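PDB 6F2P: paenibacillus xanthan lyase from Paenibacillus, which cleaves xanthan by beta-elimination at the mannosyl-glucuronosyl linkage of its side chains, as a polysaccharide lyase of family 8. Local coordinates for residues D46-D51 with R56-A61; Y78-A83 with A99-G104. All blocks are in the same frame, centred on the assembly; numbering follows the deposited sequence.

Contact 1. Residues D46-D51 with R56-A61; sequences DSMLKD and RLWNDA
In the N-terminal alpha-helical domain of this family 8 lyase, the loop from helix 28-46 to helix 68-85 doubles back on itself, bringing Ser47, Met48 and Leu49 against Leu57 and Trp58. One direct backbone hydrogen bond ties the two sides, Leu49 N to Leu57 O at 2.7 Å; it is nearly straight at the hydrogen (164°), although the N-H arrives from above the carbonyl plane rather than on a lone pair. Beside it, one face of the Trp58 indole is covered by Met48. The CA of Met48 makes a CH-pi contact 3.9 Å from the centroid of the five-membered ring, and its SD lies obliquely 4.7 Å from the centroid of the six-membered ring, a Met-aromatic contact. With CG anti to the backbone N (chi1 -173°) and the chain extended beyond, Met48 reaches past the indole until CE meets CD1 of Leu57 at 4.1 Å. The indole is fixed in turn by a hydrogen bond from NE1 to the carbonyl of Tyr44 on helix 28-46, while Ser47 OG, bonded to the Gly43 carbonyl, stands at the ring edge. A water donates to Ser47 O and weakly accepts from Asn59 N, bridging the two sides. Beyond Leu49, Arg56 NH1 donates to Asn59 OD1 at 2.7 Å, and Leu49 CD1 rests 3.5 Å from Arg56 CG.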
ATOM      1  N   ASP A  46       7.017 -11.888  51.602  1.00 19.75           N
ATOM      2  CA  ASP A  46       7.756 -11.151  52.602  1.00 20.98           C
ATOM      3  C   ASP A  46       7.193  -9.755  52.794  1.00 22.07           C
ATOM      4  O   ASP A  46       7.080  -9.289  53.919  1.00 26.84           O
ATOM      5  CB  ASP A  46       9.238 -11.087  52.223  1.00 22.85           C
ATOM      6  CG  ASP A  46       9.951 -12.411  52.444  1.00 26.35           C
ATOM      7  OD1 ASP A  46       9.368 -13.295  53.119  1.00 27.98           O
ATOM      8  OD2 ASP A  46      11.088 -12.566  51.951  1.00 26.91           O
ATOM      9  N   SER A  47       6.837  -9.086  51.704  1.00 22.35           N
ATOM     10  CA  SER A  47       6.348  -7.712  51.799  1.00 17.34           C
ATOM     11  C   SER A  47       4.858  -7.639  52.081  1.00 17.30           C
ATOM     12  O   SER A  47       4.310  -6.556  52.227  1.00 21.81           O
ATOM     13  CB  SER A  47       6.656  -6.938  50.524  1.00 19.22           C
ATOM     14  OG  SER A  47       6.154  -7.620  49.386  1.00 25.22           O
ATOM     15  N   MET A  48       4.197  -8.785  52.159  1.00 17.14           N
ATOM     16  CA  MET A  48       2.750  -8.784  52.309  1.00 18.40           C
ATOM     17  C   MET A  48       2.295  -8.283  53.686  1.00 18.19           C
ATOM     18  O   MET A  48       2.887  -8.606  54.714  1.00 17.63           O
ATOM     19  CB  MET A  48       2.172 -10.177  52.032  1.00 16.06           C
ATOM     20  CG  MET A  48       0.646 -10.208  52.013  1.00 15.87           C
ATOM     21  SD  MET A  48      -0.057 -11.826  51.647  1.00 17.38           S
ATOM     22  CE  MET A  48      -1.792 -11.418  51.520  1.00 15.30           C
ATOM     23  N   LEU A  49       1.239  -7.482  53.689  1.00 14.64           N
ATOM     24  CA  LEU A  49       0.547  -7.131  54.915  1.00 17.35           C
ATOM     25  C   LEU A  49      -0.424  -8.252  55.288  1.00 18.73           C
ATOM     26  O   LEU A  49      -1.330  -8.577  54.521  1.00 19.80           O
ATOM     27  CB  LEU A  49      -0.161  -5.789  54.733  1.00 16.95           C
ATOM     28  CG  LEU A  49       0.928  -4.743  54.475  1.00 18.38           C
ATOM     29  CD1 LEU A  49       0.397  -3.504  53.832  1.00 21.79           C
ATOM     30  CD2 LEU A  49       1.611  -4.396  55.789  1.00 18.65           C
ATOM     31  N   LYS A  50      -0.223  -8.847  56.463  1.00 18.89           N
ATOM     32  CA  LYS A  50      -0.891 -10.100  56.799  1.00 18.64           C
ATOM     33  C   LYS A  50      -1.949 -10.052  57.898  1.00 22.22           C
ATOM     34  O   LYS A  50      -2.627 -11.047  58.133  1.00 33.33           O
ATOM     35  CB  LYS A  50       0.145 -11.165  57.152  1.00 19.25           C
ATOM     36  CG  LYS A  50       1.189 -11.359  56.077  1.00 18.02           C
ATOM     37  CD  LYS A  50       2.101 -12.520  56.411  1.00 20.20           C
ATOM     38  CE  LYS A  50       3.297 -12.538  55.469  1.00 28.04           C
ATOM     39  NZ  LYS A  50       3.914 -11.188  55.349  1.00 19.67           N
ATOM     40  N   ASP A  51      -2.114  -8.915  58.559  1.00 20.63           N
ATOM     41  CA  ASP A  51      -2.922  -8.893  59.778  1.00 27.78           C
ATOM     42  C   ASP A  51      -4.371  -8.423  59.585  1.00 29.59           C
ATOM     43  O   ASP A  51      -4.650  -7.637  58.687  1.00 25.47           O
ATOM     44  CB  ASP A  51      -2.184  -8.091  60.846  1.00 24.98           C
ATOM     45  CG  ASP A  51      -0.749  -8.540  60.994  1.00 26.22           C
ATOM     46  OD1 ASP A  51      -0.520  -9.773  61.084  1.00 22.92           O
ATOM     47  OD2 ASP A  51       0.143  -7.668  60.980  1.00 26.78           O
ATOM     48  N   ARG A  56      -4.914  -2.862  53.121  1.00 18.86           N
ATOM     49  CA  ARG A  56      -4.392  -3.173  51.798  1.00 17.47           C
ATOM     50  C   ARG A  56      -3.605  -4.453  52.023  1.00 21.62           C
ATOM     51  O   ARG A  56      -3.430  -4.860  53.175  1.00 24.06           O
ATOM     52  CB  ARG A  56      -3.453  -2.064  51.320  1.00 16.63           C
ATOM     53  CG  ARG A  56      -2.256  -1.874  52.242  1.00 20.66           C
ATOM     54  CD  ARG A  56      -1.406  -0.638  51.940  1.00 21.23           C
ATOM     55  NE  ARG A  56      -2.145   0.609  52.119  1.00 19.12           N
ATOM     56  CZ  ARG A  56      -1.576   1.791  52.333  1.00 15.38           C
ATOM     57  NH1 ARG A  56      -0.257   1.896  52.421  1.00 14.46           N
ATOM     58  NH2 ARG A  56      -2.335   2.870  52.458  1.00 18.83           N
ATOM     59  N   LEU A  57      -3.127  -5.094  50.957  1.00 17.19           N
ATOM     60  CA  LEU A  57      -2.325  -6.308  51.123  1.00 17.08           C
ATOM     61  C   LEU A  57      -0.843  -6.054  50.890  1.00 21.23           C
ATOM     62  O   LEU A  57       0.007  -6.807  51.362  1.00 21.66           O
ATOM     63  CB  LEU A  57      -2.814  -7.431  50.208  1.00 13.62           C
ATOM     64  CG  LEU A  57      -4.267  -7.869  50.384  1.00 16.74           C
ATOM     65  CD1 LEU A  57      -4.535  -9.116  49.563  1.00 14.75           C
ATOM     66  CD2 LEU A  57      -4.629  -8.100  51.848  1.00 16.78           C
ATOM     67  N   TRP A  58      -0.543  -5.009  50.125  1.00 23.62           N
ATOM     68  CA  TRP A  58       0.827  -4.560  49.935  1.00 20.41           C
ATOM     69  C   TRP A  58       0.799  -3.047  49.946  1.00 24.28           C
ATOM     70  O   TRP A  58      -0.205  -2.447  49.571  1.00 24.81           O
ATOM     71  CB  TRP A  58       1.402  -5.050  48.611  1.00 19.86           C
ATOM     72  CG  TRP A  58       1.832  -6.471  48.628  1.00 20.30           C
ATOM     73  CD1 TRP A  58       3.068  -6.948  48.951  1.00 19.87           C
ATOM     74  CD2 TRP A  58       1.035  -7.614  48.293  1.00 16.84           C
ATOM     75  NE1 TRP A  58       3.088  -8.317  48.849  1.00 18.81           N
ATOM     76  CE2 TRP A  58       1.851  -8.752  48.447  1.00 20.21           C
ATOM     77  CE3 TRP A  58      -0.295  -7.785  47.892  1.00 15.40           C
ATOM     78  CZ2 TRP A  58       1.383 -10.050  48.208  1.00 18.39           C
ATOM     79  CZ3 TRP A  58      -0.761  -9.074  47.656  1.00 14.60           C
ATOM     80  CH2 TRP A  58       0.076 -10.188  47.819  1.00 18.04           C
ATOM     81  N   ASN A  59       1.892  -2.434  50.382  1.00 24.46           N
ATOM     82  CA  ASN A  59       1.972  -0.984  50.418  1.00 24.43           C
ATOM     83  C   ASN A  59       2.091  -0.384  49.024  1.00 25.55           C
ATOM     84  O   ASN A  59       1.673   0.747  48.781  1.00 26.91           O
ATOM     85  CB  ASN A  59       3.136  -0.528  51.301  1.00 22.09           C
ATOM     86  CG  ASN A  59       2.729  -0.356  52.752  1.00 24.17           C
ATOM     87  OD1 ASN A  59       1.576  -0.017  53.054  1.00 21.51           O
ATOM     88  ND2 ASN A  59       3.673  -0.588  53.662  1.00 15.36           N
ATOM     89  N   ASP A  60       2.648  -1.149  48.097  1.00 22.27           N
ATOM     90  CA  ASP A  60       2.843  -0.645  46.749  1.00 22.04           C
ATOM     91  C   ASP A  60       1.528  -0.685  45.977  1.00 23.44           C
ATOM     92  O   ASP A  60       1.489  -0.417  44.772  1.00 21.17           O
ATOM     93  CB  ASP A  60       3.946  -1.431  46.027  1.00 21.92           C
ATOM     94  CG  ASP A  60       3.518  -2.842  45.626  1.00 23.13           C
ATOM     95  OD1 ASP A  60       2.449  -3.323  46.065  1.00 26.28           O
ATOM     96  OD2 ASP A  60       4.275  -3.489  44.871  1.00 29.61           O
ATOM     97  N   ALA A  61       0.460  -1.047  46.680  1.00 18.30           N
ATOM     98  CA  ALA A  61      -0.861  -1.119  46.079  1.00 19.89           C
ATOM     99  C   ALA A  61      -1.916  -0.629  47.050  1.00 18.25           C
ATOM    100  O   ALA A  61      -2.757  -1.413  47.487  1.00 22.22           O
ATOM    101  CB  ALA A  61      -1.166  -2.541  45.644  1.00 22.01           C
TER
HETATM  102  O   HOH W   1       4.268  -3.870  52.168  1.00 17.06           O
HETATM  103  O   HOH W   2       5.718  -5.569  46.934  1.00 32.11           O

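Contact 2. Residues Y78-A83 with A99-G104; sequences YDMALA and ADIISG
Met80 and Ala81 on helix 68-85 receive a single side chain, Ile101, from helix 95-111. The two helices follow one another in the chain and run in roughly opposite senses here, an alpha-helical hairpin of the kind that builds the toroidal N-terminal domain of family 8 lyases. Along the first segment, Tyr78 and Asp79 look elsewhere, and the contact begins at Met80, whose CB bond points toward the other helix. Its CB lies 3.9 Å from Ile101 CG1. The Met80 chain then runs out past Ile101 in the opposite direction and turns at chi3 (65°), which brings CE back to within 4.2 Å of Ile101 CG1, so CB and CE of Met80 both bear on that one methylene. At Ala81 the partner is the next carbon out: Ile101 CD1 sits 3.5 Å from Ala81 N and 3.7 Å from Met80 C, resting on the peptide between the two residues. The methyl of Ala81, 4.2 Å from Ile101 CD1, is small, which probably lets this isoleucine reach the backbone. The contact is van der Waals packing alone and modest in area, with its three touching residues buried. A valine in place of Ile101 lacks the terminal methyl and would probably leave a gap over the Met80-Ala81 peptide, with the methyl of Ala81 deprived of its partner. Past Ala81, Leu82 turns away and Ala83 leans on Ala41 of helix 28-46. That helix also meets the flank of Met80 through Trp45, whose NE1 hydrogen-bonds Asp100 OD2, while helix 123-141 covers Ala81 through Met141 and packs against Tyr78.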
ATOM      1  N   TYR A  78      -1.132 -13.847  42.512  1.00 15.82           N
ATOM      2  CA  TYR A  78      -0.880 -14.844  41.488  1.00 15.77           C
ATOM      3  C   TYR A  78       0.534 -15.421  41.567  1.00 16.38           C
ATOM      4  O   TYR A  78       0.724 -16.636  41.442  1.00 12.06           O
ATOM      5  CB  TYR A  78      -1.128 -14.297  40.084  1.00 16.85           C
ATOM      6  CG  TYR A  78      -0.718 -15.299  39.035  1.00 18.29           C
ATOM      7  CD1 TYR A  78      -1.499 -16.420  38.776  1.00 17.15           C
ATOM      8  CD2 TYR A  78       0.472 -15.157  38.339  1.00 17.49           C
ATOM      9  CE1 TYR A  78      -1.114 -17.358  37.835  1.00 18.00           C
ATOM     10  CE2 TYR A  78       0.867 -16.096  37.392  1.00 19.30           C
ATOM     11  CZ  TYR A  78       0.069 -17.192  37.145  1.00 20.81           C
ATOM     12  OH  TYR A  78       0.451 -18.119  36.201  1.00 24.77           O
ATOM     13  N   ASP A  79       1.524 -14.551  41.751  1.00 20.51           N
ATOM     14  CA  ASP A  79       2.917 -14.998  41.792  1.00 22.65           C
ATOM     15  C   ASP A  79       3.116 -16.006  42.909  1.00 17.97           C
ATOM     16  O   ASP A  79       3.798 -17.008  42.724  1.00 18.42           O
ATOM     17  CB  ASP A  79       3.886 -13.824  41.968  1.00 21.52           C
ATOM     18  CG  ASP A  79       4.015 -12.976  40.712  1.00 27.38           C
ATOM     19  OD1 ASP A  79       3.677 -13.476  39.617  1.00 25.30           O
ATOM     20  OD2 ASP A  79       4.462 -11.813  40.815  1.00 28.02           O
ATOM     21  N   MET A  80       2.504 -15.733  44.060  1.00 19.22           N
ATOM     22  CA  MET A  80       2.596 -16.610  45.226  1.00 20.54           C
ATOM     23  C   MET A  80       1.910 -17.942  44.936  1.00 18.75           C
ATOM     24  O   MET A  80       2.475 -19.016  45.176  1.00 17.59           O
ATOM     25  CB  MET A  80       1.975 -15.931  46.455  1.00 13.65           C
ATOM     26  CG  MET A  80       2.697 -14.663  46.878  1.00 16.66           C
ATOM     27  SD  MET A  80       1.755 -13.610  48.014  1.00 22.20           S
ATOM     28  CE  MET A  80       1.641 -14.666  49.457  1.00 17.10           C
ATOM     29  N   ALA A  81       0.691 -17.856  44.417  1.00 17.08           N
ATOM     30  CA  ALA A  81      -0.057 -19.034  43.989  1.00 16.79           C
ATOM     31  C   ALA A  81       0.741 -19.879  42.988  1.00 16.29           C
ATOM     32  O   ALA A  81       0.692 -21.109  43.023  1.00 18.47           O
ATOM     33  CB  ALA A  81      -1.404 -18.614  43.401  1.00 12.17           C
ATOM     34  N   LEU A  82       1.490 -19.214  42.113  1.00 14.87           N
ATOM     35  CA  LEU A  82       2.283 -19.905  41.113  1.00 16.25           C
ATOM     36  C   LEU A  82       3.351 -20.776  41.766  1.00 18.80           C
ATOM     37  O   LEU A  82       3.466 -21.962  41.456  1.00 22.05           O
ATOM     38  CB  LEU A  82       2.929 -18.916  40.140  1.00 19.28           C
ATOM     39  CG  LEU A  82       3.679 -19.517  38.937  1.00 22.29           C
ATOM     40  CD1 LEU A  82       2.784 -20.423  38.094  1.00 18.17           C
ATOM     41  CD2 LEU A  82       4.287 -18.438  38.057  1.00 14.83           C
ATOM     42  N   ALA A  83       4.138 -20.193  42.663  1.00 20.34           N
ATOM     43  CA  ALA A  83       5.168 -20.964  43.355  1.00 23.87           C
ATOM     44  C   ALA A  83       4.515 -22.061  44.185  1.00 20.12           C
ATOM     45  O   ALA A  83       5.021 -23.179  44.263  1.00 16.89           O
ATOM     46  CB  ALA A  83       6.031 -20.072  44.231  1.00 15.33           C
ATOM     47  N   ALA A  99      -2.358 -20.491  53.139  1.00 21.83           N
ATOM     48  CA  ALA A  99      -3.241 -19.748  54.032  1.00 20.13           C
ATOM     49  C   ALA A  99      -3.191 -18.256  53.751  1.00 18.13           C
ATOM     50  O   ALA A  99      -4.219 -17.583  53.768  1.00 21.22           O
ATOM     51  CB  ALA A  99      -2.896 -20.035  55.488  1.00 16.23           C
ATOM     52  N   ASP A 100      -1.994 -17.738  53.491  1.00 18.31           N
ATOM     53  CA  ASP A 100      -1.837 -16.309  53.249  1.00 18.37           C
ATOM     54  C   ASP A 100      -2.438 -15.892  51.911  1.00 24.80           C
ATOM     55  O   ASP A 100      -3.045 -14.820  51.796  1.00 23.02           O
ATOM     56  CB  ASP A 100      -0.371 -15.891  53.363  1.00 21.78           C
ATOM     57  CG  ASP A 100       0.064 -15.700  54.811  1.00 26.17           C
ATOM     58  OD1 ASP A 100      -0.816 -15.422  55.654  1.00 27.31           O
ATOM     59  OD2 ASP A 100       1.275 -15.831  55.103  1.00 25.06           O
ATOM     60  N   ILE A 101      -2.286 -16.757  50.911  1.00 21.03           N
ATOM     61  CA  ILE A 101      -2.913 -16.530  49.625  1.00 18.03           C
ATOM     62  C   ILE A 101      -4.423 -16.451  49.782  1.00 20.19           C
ATOM     63  O   ILE A 101      -5.055 -15.486  49.342  1.00 20.40           O
ATOM     64  CB  ILE A 101      -2.569 -17.633  48.632  1.00 22.14           C
ATOM     65  CG1 ILE A 101      -1.080 -17.591  48.311  1.00 21.49           C
ATOM     66  CG2 ILE A 101      -3.361 -17.452  47.364  1.00 18.65           C
ATOM     67  CD1 ILE A 101      -0.604 -18.778  47.546  1.00 17.16           C
ATOM     68  N   ILE A 102      -4.998 -17.451  50.439  1.00 19.32           N
ATOM     69  CA  ILE A 102      -6.452 -17.554  50.522  1.00 19.12           C
ATOM     70  C   ILE A 102      -7.071 -16.437  51.353  1.00 22.55           C
ATOM     71  O   ILE A 102      -8.126 -15.889  50.994  1.00 17.15           O
ATOM     72  CB  ILE A 102      -6.889 -18.923  51.050  1.00 18.12           C
ATOM     73  CG1 ILE A 102      -6.400 -20.017  50.095  1.00 15.53           C
ATOM     74  CG2 ILE A 102      -8.399 -18.963  51.227  1.00 16.08           C
ATOM     75  CD1 ILE A 102      -7.011 -21.370  50.331  1.00 17.30           C
ATOM     76  N   SER A 103      -6.405 -16.091  52.454  1.00 25.23           N
ATOM     77  CA  SER A 103      -6.846 -14.988  53.300  1.00 17.40           C
ATOM     78  C   SER A 103      -6.819 -13.691  52.498  1.00 23.19           C
ATOM     79  O   SER A 103      -7.730 -12.864  52.599  1.00 18.91           O
ATOM     80  CB  SER A 103      -5.952 -14.868  54.525  1.00 16.58           C
ATOM     81  OG  SER A 103      -6.187 -13.643  55.204  1.00 29.63           O
ATOM     82  N   GLY A 104      -5.767 -13.525  51.696  1.00 21.00           N
ATOM     83  CA  GLY A 104      -5.683 -12.407  50.778  1.00 19.33           C
ATOM     84  C   GLY A 104      -6.897 -12.338  49.867  1.00 20.24           C
ATOM     85  O   GLY A 104      -7.501 -11.275  49.710  1.00 20.46           O
TER

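Overall arrangement
Contact 1 closes in the chain before contact 2 opens, and their centres lie about 12 Å apart in the same alpha-helical domain. The folded loop of contact 1 packs against both helices of contact 2: Trp58 CZ2 lies 3.6 Å from Met80 SD, so this ring meets a second methionine beside Met48. Met48 CE is 3.6 Å from Asp100 O, and Leu57 CD1 is 3.7 Å from Gly104 O, which sets the loop's apolar side chains against helix 95-111. Both contacts sit far out, with centres about 52 Å and 50 Å from the centre of the chain, and neither includes a residue that binds calcium in this structure.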